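Local coordinates for D7 protein (PDB 3NHI) that binds and sequesters cysteinyl leukotrienes and thromboxane A2 analogues, blunting the host response while the female mosquito feeds on blood, at residues I193-Y199 with F258-E262. Residues are numbered along the deposited sequence.
Sequences IFRGLRY and FDFHE
A helix that ends in a Schellman motif can pack its closing turn against a second helix, as in this all-helical D7 protein of the odorant-binding (PBP/GOBP) family. Helix 184-196 stops where Arg198 takes positive phi (65°): its N bonds back to Arg195 O (3.0 Å), and Tyr199 N reaches Phe194 O (2.9 Å, weak). Residues 258-262 lie within helix 251-266, and the nearest CA atoms, those of Leu197 and His261, stand 7.4 Å apart. Two side chains about one turn apart, Phe258 and His261, both with chi1 t, project onto residues 193-199. The Phe258 ring enters a hollow walled by Ile193, Phe194, Leu197 and Tyr199, with Ile193 CG2 3.6 Å from Phe258 CZ and Phe194 CE1 3.9 Å from Phe258 CE1. Tyr199 OH meets the ring edge, 3.6 Å from Phe258 CD1. Leu197 (chi1 m, chi2 t) fits between the two rings: its CD1 lies 3.6 Å from Phe258 CE1. Away from the eicosanoid pocket, this buried contact joins the two helices through apolar packing, while Asp213 is hydrogen-bonded to Tyr199 OH and His261 ND1. Leu197 CD2 sits 3.8 Å from the His261 ring centroid, a CH-pi contact 12° off the normal.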
loop_
_atom_site.group_PDB
_atom_site.type_symbol
_atom_site.label_atom_id
_atom_site.label_comp_id
_atom_site.label_asym_id
_atom_site.label_seq_id
_atom_site.Cartn_x
_atom_site.Cartn_y
_atom_site.Cartn_z
ATOM N N ILE A 193 4.867 -2.208 -11.693
ATOM C CA ILE A 193 5.615 -2.149 -10.447
ATOM C C ILE A 193 5.553 -0.763 -9.817
ATOM O O ILE A 193 5.315 -0.631 -8.617
ATOM C CB ILE A 193 7.071 -2.599 -10.657
ATOM C CG1 ILE A 193 7.110 -4.087 -11.015
ATOM C CG2 ILE A 193 7.902 -2.347 -9.406
ATOM C CD1 ILE A 193 8.425 -4.538 -11.653
ATOM N N PHE A 194 5.761 0.276 -10.618
ATOM C CA PHE A 194 5.709 1.639 -10.092
ATOM C C PHE A 194 4.349 1.944 -9.463
ATOM O O PHE A 194 4.274 2.607 -8.418
ATOM C CB PHE A 194 6.068 2.678 -11.166
ATOM C CG PHE A 194 7.553 2.994 -11.247
ATOM C CD1 PHE A 194 8.517 1.984 -11.150
ATOM C CD2 PHE A 194 7.979 4.311 -11.424
ATOM C CE1 PHE A 194 9.890 2.294 -11.229
ATOM C CE2 PHE A 194 9.337 4.627 -11.505
ATOM C CZ PHE A 194 10.291 3.622 -11.401
ATOM N N ARG A 195 3.274 1.460 -10.083
ATOM C CA ARG A 195 1.943 1.651 -9.506
ATOM C C ARG A 195 1.779 0.819 -8.230
ATOM O O ARG A 195 1.268 1.312 -7.225
ATOM C CB ARG A 195 0.866 1.328 -10.532
ATOM C CG ARG A 195 0.787 2.360 -11.651
ATOM C CD ARG A 195 -0.312 2.001 -12.631
ATOM N NE ARG A 195 -0.580 3.060 -13.604
ATOM C CZ ARG A 195 -1.417 4.082 -13.413
ATOM N NH1 ARG A 195 -2.078 4.225 -12.267
ATOM N NH2 ARG A 195 -1.591 4.978 -14.379
ATOM N N GLY A 196 2.267 -0.419 -8.243
ATOM C CA GLY A 196 2.189 -1.281 -7.057
ATOM C C GLY A 196 2.968 -0.751 -5.861
ATOM O O GLY A 196 2.546 -0.903 -4.709
ATOM N N LEU A 197 4.095 -0.097 -6.132
ATOM C CA LEU A 197 4.917 0.504 -5.077
ATOM C C LEU A 197 4.465 1.908 -4.695
ATOM O O LEU A 197 5.056 2.524 -3.818
ATOM C CB LEU A 197 6.389 0.540 -5.495
ATOM C CG LEU A 197 7.057 -0.769 -5.914
ATOM C CD1 LEU A 197 8.560 -0.556 -6.058
ATOM C CD2 LEU A 197 6.757 -1.943 -4.998
ATOM N N ARG A 198 3.430 2.400 -5.379
ATOM C CA ARG A 198 2.865 3.740 -5.155
ATOM C C ARG A 198 3.852 4.858 -5.502
ATOM O O ARG A 198 3.735 5.980 -5.018
ATOM C CB ARG A 198 2.305 3.869 -3.729
ATOM C CG ARG A 198 0.877 3.307 -3.550
ATOM C CD ARG A 198 0.756 1.780 -3.771
ATOM N NE ARG A 198 -0.571 1.313 -3.370
ATOM C CZ ARG A 198 -0.969 0.043 -3.381
ATOM N NH1 ARG A 198 -0.142 -0.926 -3.767
ATOM N NH2 ARG A 198 -2.196 -0.271 -2.984
ATOM N N TYR A 199 4.817 4.539 -6.357
ATOM C CA TYR A 199 5.663 5.559 -6.997
ATOM C C TYR A 199 4.847 6.462 -7.918
ATOM O O TYR A 199 5.207 7.622 -8.153
ATOM C CB TYR A 199 6.732 4.887 -7.853
ATOM C CG TYR A 199 7.915 4.277 -7.144
ATOM C CD1 TYR A 199 7.998 4.194 -5.738
ATOM C CD2 TYR A 199 8.960 3.752 -7.894
ATOM C CE1 TYR A 199 9.111 3.627 -5.122
ATOM C CE2 TYR A 199 10.065 3.181 -7.297
ATOM C CZ TYR A 199 10.151 3.123 -5.916
ATOM O OH TYR A 199 11.269 2.543 -5.347
ATOM N N PHE A 258 15.123 -0.218 -4.481
ATOM C CA PHE A 258 14.080 -0.896 -5.249
ATOM C C PHE A 258 14.008 -2.375 -4.857
ATOM O O PHE A 258 12.905 -2.934 -4.741
ATOM C CB PHE A 258 14.420 -0.727 -6.727
ATOM C CG PHE A 258 13.278 -0.912 -7.698
ATOM C CD1 PHE A 258 12.106 -0.147 -7.647
ATOM C CD2 PHE A 258 13.454 -1.792 -8.752
ATOM C CE1 PHE A 258 11.103 -0.302 -8.632
ATOM C CE2 PHE A 258 12.478 -1.957 -9.728
ATOM C CZ PHE A 258 11.298 -1.205 -9.679
ATOM N N ASP A 259 15.164 -3.003 -4.628
ATOM C CA ASP A 259 15.209 -4.393 -4.169
ATOM C C ASP A 259 14.597 -4.515 -2.775
ATOM O O ASP A 259 13.843 -5.455 -2.505
ATOM C CB ASP A 259 16.650 -4.933 -4.123
ATOM C CG ASP A 259 17.290 -5.086 -5.495
ATOM O OD1 ASP A 259 16.586 -5.035 -6.524
ATOM O OD2 ASP A 259 18.521 -5.306 -5.530
ATOM N N PHE A 260 14.889 -3.560 -1.893
ATOM C CA PHE A 260 14.295 -3.598 -0.547
ATOM C C PHE A 260 12.780 -3.448 -0.646
ATOM O O PHE A 260 12.040 -4.156 0.043
ATOM C CB PHE A 260 14.911 -2.525 0.356
ATOM C CG PHE A 260 14.475 -2.604 1.799
ATOM C CD1 PHE A 260 14.330 -3.832 2.448
ATOM C CD2 PHE A 260 14.265 -1.444 2.518
ATOM C CE1 PHE A 260 13.960 -3.896 3.799
ATOM C CE2 PHE A 260 13.899 -1.491 3.867
ATOM C CZ PHE A 260 13.753 -2.721 4.510
ATOM N N HIS A 261 12.315 -2.552 -1.522
ATOM C CA HIS A 261 10.875 -2.433 -1.705
ATOM C C HIS A 261 10.281 -3.691 -2.345
ATOM O O HIS A 261 9.152 -4.069 -2.012
ATOM C CB HIS A 261 10.475 -1.163 -2.455
ATOM C CG HIS A 261 9.088 -0.684 -2.127
ATOM N ND1 HIS A 261 8.686 0.612 -2.365
ATOM C CD2 HIS A 261 8.024 -1.307 -1.560
ATOM C CE1 HIS A 261 7.428 0.761 -1.985
ATOM N NE2 HIS A 261 7.002 -0.387 -1.490
ATOM N N GLU A 262 11.026 -4.375 -3.212
ATOM C CA GLU A 262 10.511 -5.664 -3.684
ATOM C C GLU A 262 10.175 -6.591 -2.504
ATOM O O GLU A 262 9.064 -7.136 -2.424
ATOM C CB GLU A 262 11.440 -6.378 -4.667
ATOM C CG GLU A 262 10.750 -7.661 -5.109
ATOM C CD GLU A 262 11.474 -8.495 -6.139
ATOM O OE1 GLU A 262 12.639 -8.201 -6.481
ATOM O OE2 GLU A 262 10.857 -9.483 -6.589
#